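Local structure of methylornithine synthase PylB (Methanosarcina barkeri, 3T7V) at residues 26-31 and 266-271; 140-145 and 342-347. The protein catalyses the radical-based isomerisation of L-lysine to (3R)-3-methyl-D-ornithine, using a [4Fe-4S] cluster and S-adenosylmethionine, in the biosynthesis of pyrrolysine. All coordinates share one frame; numbering follows the deposited sequence.

Contact 1: residues 26-31 and 266-271; sequences NDLRTL and RLMFPK
L28 and M268 meet side chain to side chain, with CD2 of L28 lying 4.0 Å from SD of M268. The two chains cross at about a right angle, so the leucine offers one methyl branch to the sulfur rather than running along the thioether. M268 has its CG beside the backbone N (chi1 -69°) and stays extended through chi2, which carries SD out toward the leucine; the bend comes one bond later, at chi3 (65°), and sets the direction of the terminal CE.

One turn further along helix 25-32, L31 repeats the theme with a different partner. Its CD1 approaches CD1 of L267 at 4.0 Å, methyl against methyl, and these two side chains also cross nearly perpendicularly. Both are extended leucines that point across the gap from their own helices. The two touches are entirely apolar and small in area, while the nearest CA atoms, those of L28 and M268, are 9.5 Å apart: side chains alone bridge the helices here.

Two polar side chains tie up their own segment. The carbonyl O of N26 receives both the amide N of T30 and its hydroxyl OG1, the latter at 2.8 Å, from opposite faces of the carbonyl plane. In the other segment the helix gives way at F269, and R266 NH1 bonds back to O of P270, 2.9 Å away but well above that carbonyl's plane. The same NH1 also serves R272 O, and NE bonds G293 O.

In the fold, helix 258-268 follows strand 233-238 in the chain and leads into strand 275-277 of the TIM barrel, in its outer helical layer. Helix 216-228 flanks the L28-M268 pair through R224 and L223, whereas L267 also packs on L13 and V17 of helix 13-18 and L43 of helix 37-55.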
ATOM      1  N   ASN A  26     -23.140   6.376 -10.921  1.00 23.14           N
ATOM      2  CA  ASN A  26     -23.320   7.858 -11.093  1.00 22.04           C
ATOM      3  C   ASN A  26     -22.614   8.644 -10.002  1.00 21.29           C
ATOM      4  O   ASN A  26     -22.011   9.712 -10.323  1.00 21.16           O
ATOM      5  CB  ASN A  26     -24.774   8.240 -11.258  1.00 26.53           C
ATOM      6  CG  ASN A  26     -25.269   7.963 -12.693  1.00 36.49           C
ATOM      7  OD1 ASN A  26     -26.411   7.981 -12.903  1.00 45.96           O
ATOM      8  ND2 ASN A  26     -24.382   7.669 -13.623  1.00 33.26           N
ATOM      9  N   ASP A  27     -22.706   8.198  -8.736  1.00 23.50           N
ATOM     10  CA  ASP A  27     -22.030   8.893  -7.629  1.00 21.81           C
ATOM     11  C   ASP A  27     -20.512   8.848  -7.897  1.00 19.62           C
ATOM     12  O   ASP A  27     -19.851   9.877  -7.727  1.00 22.44           O
ATOM     13  CB  ASP A  27     -22.306   8.235  -6.253  1.00 25.69           C
ATOM     14  CG  ASP A  27     -23.754   8.268  -5.873  1.00 31.69           C
ATOM     15  OD1 ASP A  27     -24.484   9.168  -6.363  1.00 36.08           O
ATOM     16  OD2 ASP A  27     -24.182   7.432  -5.047  1.00 33.02           O
ATOM     17  N   LEU A  28     -19.957   7.695  -8.295  1.00 22.03           N
ATOM     18  CA  LEU A  28     -18.472   7.595  -8.603  1.00 21.54           C
ATOM     19  C   LEU A  28     -18.134   8.528  -9.718  1.00 21.06           C
ATOM     20  O   LEU A  28     -17.106   9.183  -9.643  1.00 21.86           O
ATOM     21  CB  LEU A  28     -18.068   6.146  -8.920  1.00 21.40           C
ATOM     22  CG  LEU A  28     -18.273   5.167  -7.787  1.00 22.79           C
ATOM     23  CD1 LEU A  28     -17.833   3.757  -8.233  1.00 24.39           C
ATOM     24  CD2 LEU A  28     -17.482   5.559  -6.546  1.00 26.73           C
ATOM     25  N   ARG A  29     -18.916   8.567 -10.825  1.00 17.75           N
ATOM     26  CA  ARG A  29     -18.590   9.492 -11.886  1.00 17.53           C
ATOM     27  C   ARG A  29     -18.546  10.916 -11.421  1.00 17.47           C
ATOM     28  O   ARG A  29     -17.765  11.704 -11.964  1.00 23.50           O
ATOM     29  CB  ARG A  29     -19.560   9.376 -13.091  1.00 18.19           C
ATOM     30  CG  ARG A  29     -19.365   8.098 -13.863  1.00 19.01           C
ATOM     31  CD  ARG A  29     -20.450   8.004 -14.950  1.00 19.08           C
ATOM     32  NE  ARG A  29     -20.265   6.761 -15.722  1.00 21.07           N
ATOM     33  CZ  ARG A  29     -19.474   6.664 -16.774  1.00 18.61           C
ATOM     34  NH1 ARG A  29     -18.730   7.709 -17.192  1.00 18.69           N
ATOM     35  NH2 ARG A  29     -19.437   5.538 -17.481  1.00 21.91           N
ATOM     36  N   THR A  30     -19.533  11.308 -10.589  1.00 18.69           N
ATOM     37  CA  THR A  30     -19.630  12.666 -10.110  1.00 18.64           C
ATOM     38  C   THR A  30     -18.432  13.000  -9.225  1.00 18.04           C
ATOM     39  O   THR A  30     -17.751  14.019  -9.446  1.00 21.87           O
ATOM     40  CB  THR A  30     -20.908  12.817  -9.374  1.00 20.87           C
ATOM     41  OG1 THR A  30     -21.994  12.496 -10.231  1.00 22.98           O
ATOM     42  CG2 THR A  30     -21.048  14.288  -8.783  1.00 25.34           C
ATOM     43  N   LEU A  31     -18.160  12.122  -8.252  1.00 19.79           N
ATOM     44  CA  LEU A  31     -17.046  12.372  -7.302  1.00 21.04           C
ATOM     45  C   LEU A  31     -15.696  12.400  -8.002  1.00 21.04           C
ATOM     46  O   LEU A  31     -14.828  13.292  -7.742  1.00 23.39           O
ATOM     47  CB  LEU A  31     -17.079  11.343  -6.144  1.00 21.64           C
ATOM     48  CG  LEU A  31     -18.353  11.462  -5.273  1.00 22.25           C
ATOM     49  CD1 LEU A  31     -18.275  10.403  -4.184  1.00 26.77           C
ATOM     50  CD2 LEU A  31     -18.533  12.814  -4.601  1.00 24.47           C
ATOM     51  N   ARG A 266     -12.685   5.650   0.886  1.00 14.85           N
ATOM     52  CA  ARG A 266     -13.245   5.705   2.279  1.00 15.26           C
ATOM     53  C   ARG A 266     -14.777   5.657   2.248  1.00 16.63           C
ATOM     54  O   ARG A 266     -15.399   5.043   3.148  1.00 18.95           O
ATOM     55  CB  ARG A 266     -12.762   6.951   2.983  1.00 15.59           C
ATOM     56  CG  ARG A 266     -13.330   7.214   4.393  1.00 16.50           C
ATOM     57  CD  ARG A 266     -13.109   6.024   5.319  1.00 15.76           C
ATOM     58  NE  ARG A 266     -11.692   5.881   5.620  1.00 15.22           N
ATOM     59  CZ  ARG A 266     -11.138   4.756   6.092  1.00 16.43           C
ATOM     60  NH1 ARG A 266     -11.838   3.673   6.324  1.00 17.60           N
ATOM     61  NH2 ARG A 266      -9.805   4.694   6.226  1.00 16.88           N
ATOM     62  N   LEU A 267     -15.339   6.251   1.200  1.00 16.71           N
ATOM     63  CA  LEU A 267     -16.789   6.270   1.155  1.00 17.87           C
ATOM     64  C   LEU A 267     -17.327   4.904   0.703  1.00 19.99           C
ATOM     65  O   LEU A 267     -18.453   4.570   0.981  1.00 24.90           O
ATOM     66  CB  LEU A 267     -17.262   7.417   0.232  1.00 19.94           C
ATOM     67  CG  LEU A 267     -16.915   8.844   0.728  1.00 20.23           C
ATOM     68  CD1 LEU A 267     -17.297   9.932  -0.284  1.00 28.18           C
ATOM     69  CD2 LEU A 267     -17.625   9.140   2.029  1.00 22.58           C
ATOM     70  N   MET A 268     -16.554   4.157  -0.092  1.00 19.30           N
ATOM     71  CA  MET A 268     -16.890   2.815  -0.547  1.00 19.40           C
ATOM     72  C   MET A 268     -16.568   1.697   0.455  1.00 19.22           C
ATOM     73  O   MET A 268     -17.246   0.678   0.453  1.00 24.25           O
ATOM     74  CB  MET A 268     -16.137   2.443  -1.845  1.00 22.06           C
ATOM     75  CG  MET A 268     -16.627   3.258  -3.024  1.00 25.49           C
ATOM     76  SD  MET A 268     -15.715   2.639  -4.502  1.00 26.31           S
ATOM     77  CE  MET A 268     -16.326   0.915  -4.655  1.00 29.09           C
ATOM     78  N   PHE A 269     -15.463   1.832   1.209  1.00 19.49           N
ATOM     79  CA  PHE A 269     -15.008   0.851   2.151  1.00 17.76           C
ATOM     80  C   PHE A 269     -14.849   1.520   3.525  1.00 18.13           C
ATOM     81  O   PHE A 269     -13.728   1.714   4.067  1.00 17.98           O
ATOM     82  CB  PHE A 269     -13.607   0.358   1.716  1.00 18.49           C
ATOM     83  CG  PHE A 269     -13.579  -0.260   0.351  1.00 19.71           C
ATOM     84  CD1 PHE A 269     -13.251   0.449  -0.787  1.00 17.04           C
ATOM     85  CD2 PHE A 269     -13.779  -1.677   0.225  1.00 22.78           C
ATOM     86  CE1 PHE A 269     -13.237  -0.158  -2.082  1.00 19.93           C
ATOM     87  CE2 PHE A 269     -13.760  -2.265  -1.043  1.00 25.18           C
ATOM     88  CZ  PHE A 269     -13.482  -1.523  -2.199  1.00 21.44           C
ATOM     89  N   PRO A 270     -15.937   1.954   4.133  1.00 18.36           N
ATOM     90  CA  PRO A 270     -15.884   2.845   5.254  1.00 18.32           C
ATOM     91  C   PRO A 270     -15.129   2.255   6.474  1.00 17.93           C
ATOM     92  O   PRO A 270     -14.513   3.017   7.225  1.00 20.36           O
ATOM     93  CB  PRO A 270     -17.355   3.158   5.574  1.00 22.27           C
ATOM     94  CG  PRO A 270     -18.086   2.076   4.861  1.00 24.83           C
ATOM     95  CD  PRO A 270     -17.309   1.745   3.642  1.00 19.60           C
ATOM     96  N   LYS A 271     -15.170   0.930   6.620  1.00 18.31           N
ATOM     97  CA  LYS A 271     -14.608   0.285   7.817  1.00 20.76           C
ATOM     98  C   LYS A 271     -13.206  -0.244   7.572  1.00 20.08           C
ATOM     99  O   LYS A 271     -12.669  -0.938   8.467  1.00 23.63           O
ATOM    100  CB  LYS A 271     -15.507  -0.883   8.216  1.00 22.79           C
ATOM    101  CG  LYS A 271     -16.893  -0.394   8.681  1.00 26.44           C
ATOM    102  CD  LYS A 271     -17.864  -1.561   8.991  1.00 31.98           C
ATOM    103  CE  LYS A 271     -19.280  -1.080   9.280  1.00 37.97           C
ATOM    104  NZ  LYS A 271     -20.114  -2.145   9.920  1.00 58.06           N
TER

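Contact 2: residues 140-145 and 342-347; sequences GLPIMI and ADFEAV
OE2 of E345 accepts from two partners: the amide NE2 of Q341, one turn back, and a water that donates to OE2 over 3.2 Å. That water's other donated bond is the tighter one, 2.7 Å to the carbonyl O of G140, so the polar link between the segments is made through solvent. The same carboxylate oxygen lies beside the ring of P142, 3.6 Å from CG and somewhat farther from CD, with the glutamate side chain crossing the proline at about a right angle. A bend at chi2 (-93°) brings the carboxylate round to this position.

This is the N-terminal end of a TIM-barrel strand: helix 126-139 finishes, G140 turns with positive phi, and P142 leads into strand 143-146 of the parallel sheet in the radical SAM core. Through its backbone P142 is hydrogen-bonded to V111, and its ring also touches N164 and L348. Helix 341-345, near the C terminus, packs F344 on M110 and edge-to-face on F60 at the N-terminal end of the strands. The phenyl ring is about 12 Å from the bound 5-amino-D-isoleucine and about 10 Å from the side chain of D112, which binds the product.

P142 also meets F344. CB of the proline sits at the edge of the phenyl ring, near its plane, 3.9 Å from CE1, while CG is 4.0 Å from that same CE1. The side chains slide past each other in opposite directions. F344 has CG anti to its own N (chi1 -172°), which sends the ring from the helix toward the proline, and CG2 of V347 lies over one ring face, offset toward the rim.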
ATOM      1  N   GLY A 140       7.704 -10.073  16.994  1.00 15.20           N
ATOM      2  CA  GLY A 140       6.385 -10.411  17.535  1.00 16.91           C
ATOM      3  C   GLY A 140       5.183  -9.644  16.962  1.00 18.20           C
ATOM      4  O   GLY A 140       4.076  -9.893  17.352  1.00 24.14           O
ATOM      5  N   LEU A 141       5.418  -8.740  16.042  1.00 16.79           N
ATOM      6  CA  LEU A 141       4.399  -7.815  15.529  1.00 15.53           C
ATOM      7  C   LEU A 141       3.704  -8.473  14.395  1.00 13.42           C
ATOM      8  O   LEU A 141       4.195  -9.432  13.740  1.00 14.59           O
ATOM      9  CB  LEU A 141       5.107  -6.553  14.881  1.00 17.95           C
ATOM     10  CG  LEU A 141       5.673  -5.544  15.914  1.00 20.17           C
ATOM     11  CD1 LEU A 141       6.487  -4.512  15.166  1.00 28.33           C
ATOM     12  CD2 LEU A 141       4.492  -4.885  16.664  1.00 25.53           C
ATOM     13  N   PRO A 142       2.487  -8.018  14.100  1.00 12.89           N
ATOM     14  CA  PRO A 142       1.875  -8.379  12.802  1.00 12.81           C
ATOM     15  C   PRO A 142       2.771  -8.117  11.630  1.00 11.86           C
ATOM     16  O   PRO A 142       3.507  -7.097  11.614  1.00 12.96           O
ATOM     17  CB  PRO A 142       0.643  -7.452  12.732  1.00 14.52           C
ATOM     18  CG  PRO A 142       0.358  -7.167  14.224  1.00 14.28           C
ATOM     19  CD  PRO A 142       1.722  -7.025  14.834  1.00 14.25           C
ATOM     20  N   ILE A 143       2.799  -9.058  10.731  1.00 10.92           N
ATOM     21  CA  ILE A 143       3.664  -8.969   9.537  1.00 11.06           C
ATOM     22  C   ILE A 143       2.829  -8.945   8.289  1.00 10.82           C
ATOM     23  O   ILE A 143       1.941  -9.806   8.077  1.00 13.04           O
ATOM     24  CB  ILE A 143       4.620 -10.200   9.432  1.00 12.36           C
ATOM     25  CG1 ILE A 143       5.640 -10.145  10.536  1.00 14.80           C
ATOM     26  CG2 ILE A 143       5.367 -10.232   8.063  1.00 14.60           C
ATOM     27  CD1 ILE A 143       6.567 -11.362  10.497  1.00 17.91           C
ATOM     28  N   MET A 144       3.082  -7.945   7.452  1.00 10.84           N
ATOM     29  CA  MET A 144       2.540  -7.908   6.088  1.00 11.07           C
ATOM     30  C   MET A 144       3.667  -8.419   5.200  1.00 11.74           C
ATOM     31  O   MET A 144       4.831  -8.052   5.404  1.00 11.85           O
ATOM     32  CB  MET A 144       2.209  -6.460   5.698  1.00 11.89           C
ATOM     33  CG  MET A 144       1.935  -6.309   4.196  1.00 14.36           C
ATOM     34  SD  MET A 144       1.383  -4.561   3.928  1.00 16.84           S
ATOM     35  CE  MET A 144      -0.298  -4.809   4.223  1.00 16.60           C
ATOM     36  N   ILE A 145       3.364  -9.304   4.291  1.00 10.76           N
ATOM     37  CA  ILE A 145       4.347  -9.728   3.260  1.00 10.57           C
ATOM     38  C   ILE A 145       3.902  -9.215   1.924  1.00 10.62           C
ATOM     39  O   ILE A 145       2.687  -9.282   1.553  1.00 10.60           O
ATOM     40  CB  ILE A 145       4.574 -11.263   3.294  1.00 10.94           C
ATOM     41  CG1 ILE A 145       3.283 -12.040   3.029  1.00 11.36           C
ATOM     42  CG2 ILE A 145       5.353 -11.680   4.531  1.00 12.61           C
ATOM     43  CD1 ILE A 145       3.530 -13.557   2.782  1.00 13.68           C
ATOM     44  N   ALA A 342      -4.361  -3.229  20.331  1.00 21.57           N
ATOM     45  CA  ALA A 342      -5.472  -4.146  20.318  1.00 25.11           C
ATOM     46  C   ALA A 342      -6.484  -3.770  19.242  1.00 24.30           C
ATOM     47  O   ALA A 342      -7.200  -4.664  18.685  1.00 26.41           O
ATOM     48  CB  ALA A 342      -6.170  -4.157  21.688  1.00 27.36           C
ATOM     49  N   ASP A 343      -6.575  -2.474  18.947  1.00 22.86           N
ATOM     50  CA  ASP A 343      -7.491  -2.002  17.889  1.00 23.11           C
ATOM     51  C   ASP A 343      -7.043  -2.434  16.530  1.00 22.80           C
ATOM     52  O   ASP A 343      -7.855  -2.763  15.711  1.00 23.30           O
ATOM     53  CB  ASP A 343      -7.711  -0.524  17.985  1.00 29.28           C
ATOM     54  CG  ASP A 343      -8.533  -0.183  19.273  1.00 47.42           C
ATOM     55  OD1 ASP A 343      -9.299  -1.083  19.780  1.00 48.19           O
ATOM     56  OD2 ASP A 343      -8.400   0.941  19.786  1.00 51.38           O
ATOM     57  N   PHE A 344      -5.720  -2.466  16.333  1.00 19.05           N
ATOM     58  CA  PHE A 344      -5.176  -3.017  15.096  1.00 17.41           C
ATOM     59  C   PHE A 344      -5.397  -4.542  15.047  1.00 18.72           C
ATOM     60  O   PHE A 344      -5.820  -5.075  14.007  1.00 20.55           O
ATOM     61  CB  PHE A 344      -3.667  -2.698  14.953  1.00 16.64           C
ATOM     62  CG  PHE A 344      -3.182  -3.089  13.598  1.00 15.65           C
ATOM     63  CD1 PHE A 344      -2.302  -4.156  13.414  1.00 17.10           C
ATOM     64  CD2 PHE A 344      -3.627  -2.406  12.433  1.00 16.65           C
ATOM     65  CE1 PHE A 344      -1.913  -4.598  12.158  1.00 19.85           C
ATOM     66  CE2 PHE A 344      -3.194  -2.807  11.165  1.00 17.86           C
ATOM     67  CZ  PHE A 344      -2.347  -3.929  11.036  1.00 15.99           C
ATOM     68  N   GLU A 345      -5.089  -5.254  16.125  1.00 20.29           N
ATOM     69  CA  GLU A 345      -5.189  -6.730  16.161  1.00 22.90           C
ATOM     70  C   GLU A 345      -6.633  -7.158  15.888  1.00 23.78           C
ATOM     71  O   GLU A 345      -6.859  -8.236  15.389  1.00 25.55           O
ATOM     72  CB  GLU A 345      -4.685  -7.260  17.556  1.00 29.65           C
ATOM     73  CG  GLU A 345      -3.275  -6.815  17.979  1.00 43.22           C
ATOM     74  CD  GLU A 345      -2.117  -7.771  17.621  1.00 73.97           C
ATOM     75  OE1 GLU A 345      -2.409  -8.983  17.447  1.00 79.79           O
ATOM     76  OE2 GLU A 345      -0.906  -7.336  17.538  1.00 50.10           O
ATOM     77  N   ALA A 346      -7.615  -6.287  16.196  1.00 23.78           N
ATOM     78  CA  ALA A 346      -9.029  -6.541  15.923  1.00 27.41           C
ATOM     79  C   ALA A 346      -9.299  -6.693  14.439  1.00 24.67           C
ATOM     80  O   ALA A 346     -10.280  -7.323  14.003  1.00 33.01           O
ATOM     81  CB  ALA A 346      -9.931  -5.428  16.516  1.00 31.61           C
ATOM     82  N   VAL A 347      -8.465  -6.113  13.625  1.00 26.02           N
ATOM     83  CA  VAL A 347      -8.669  -6.346  12.167  1.00 27.90           C
ATOM     84  C   VAL A 347      -8.118  -7.666  11.664  1.00 31.24           C
ATOM     85  O   VAL A 347      -8.500  -8.084  10.554  1.00 30.25           O
ATOM     86  CB  VAL A 347      -8.153  -5.202  11.315  1.00 35.49           C
ATOM     87  CG1 VAL A 347      -8.559  -3.860  11.878  1.00 41.55           C
ATOM     88  CG2 VAL A 347      -6.669  -5.333  11.085  1.00 37.68           C
TER
HETATM   89  O   HOH W   1       1.399  -9.545  17.221  1.00 40.27           O

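How the contacts relate
From the N terminus the chain first lays down 26-31, in a short helix ahead of the first barrel strand, then reaches 140-145 at the start of strand 143-146. Contact 1 closes at 266-271, 235 residues after its first half, and contact 2 closes at 342-347, just before the end of the model. Contact 2 opens inside the loop of contact 1 and closes after it, so the two loops cross rather than nest. Contact 1 joins the N-terminal helices to the outer helical layer; contact 2 brings the C-terminal helix to the strand starts. Their centres are 27 Å apart and they do not touch, although F344 packs on L273, two residues beyond 271.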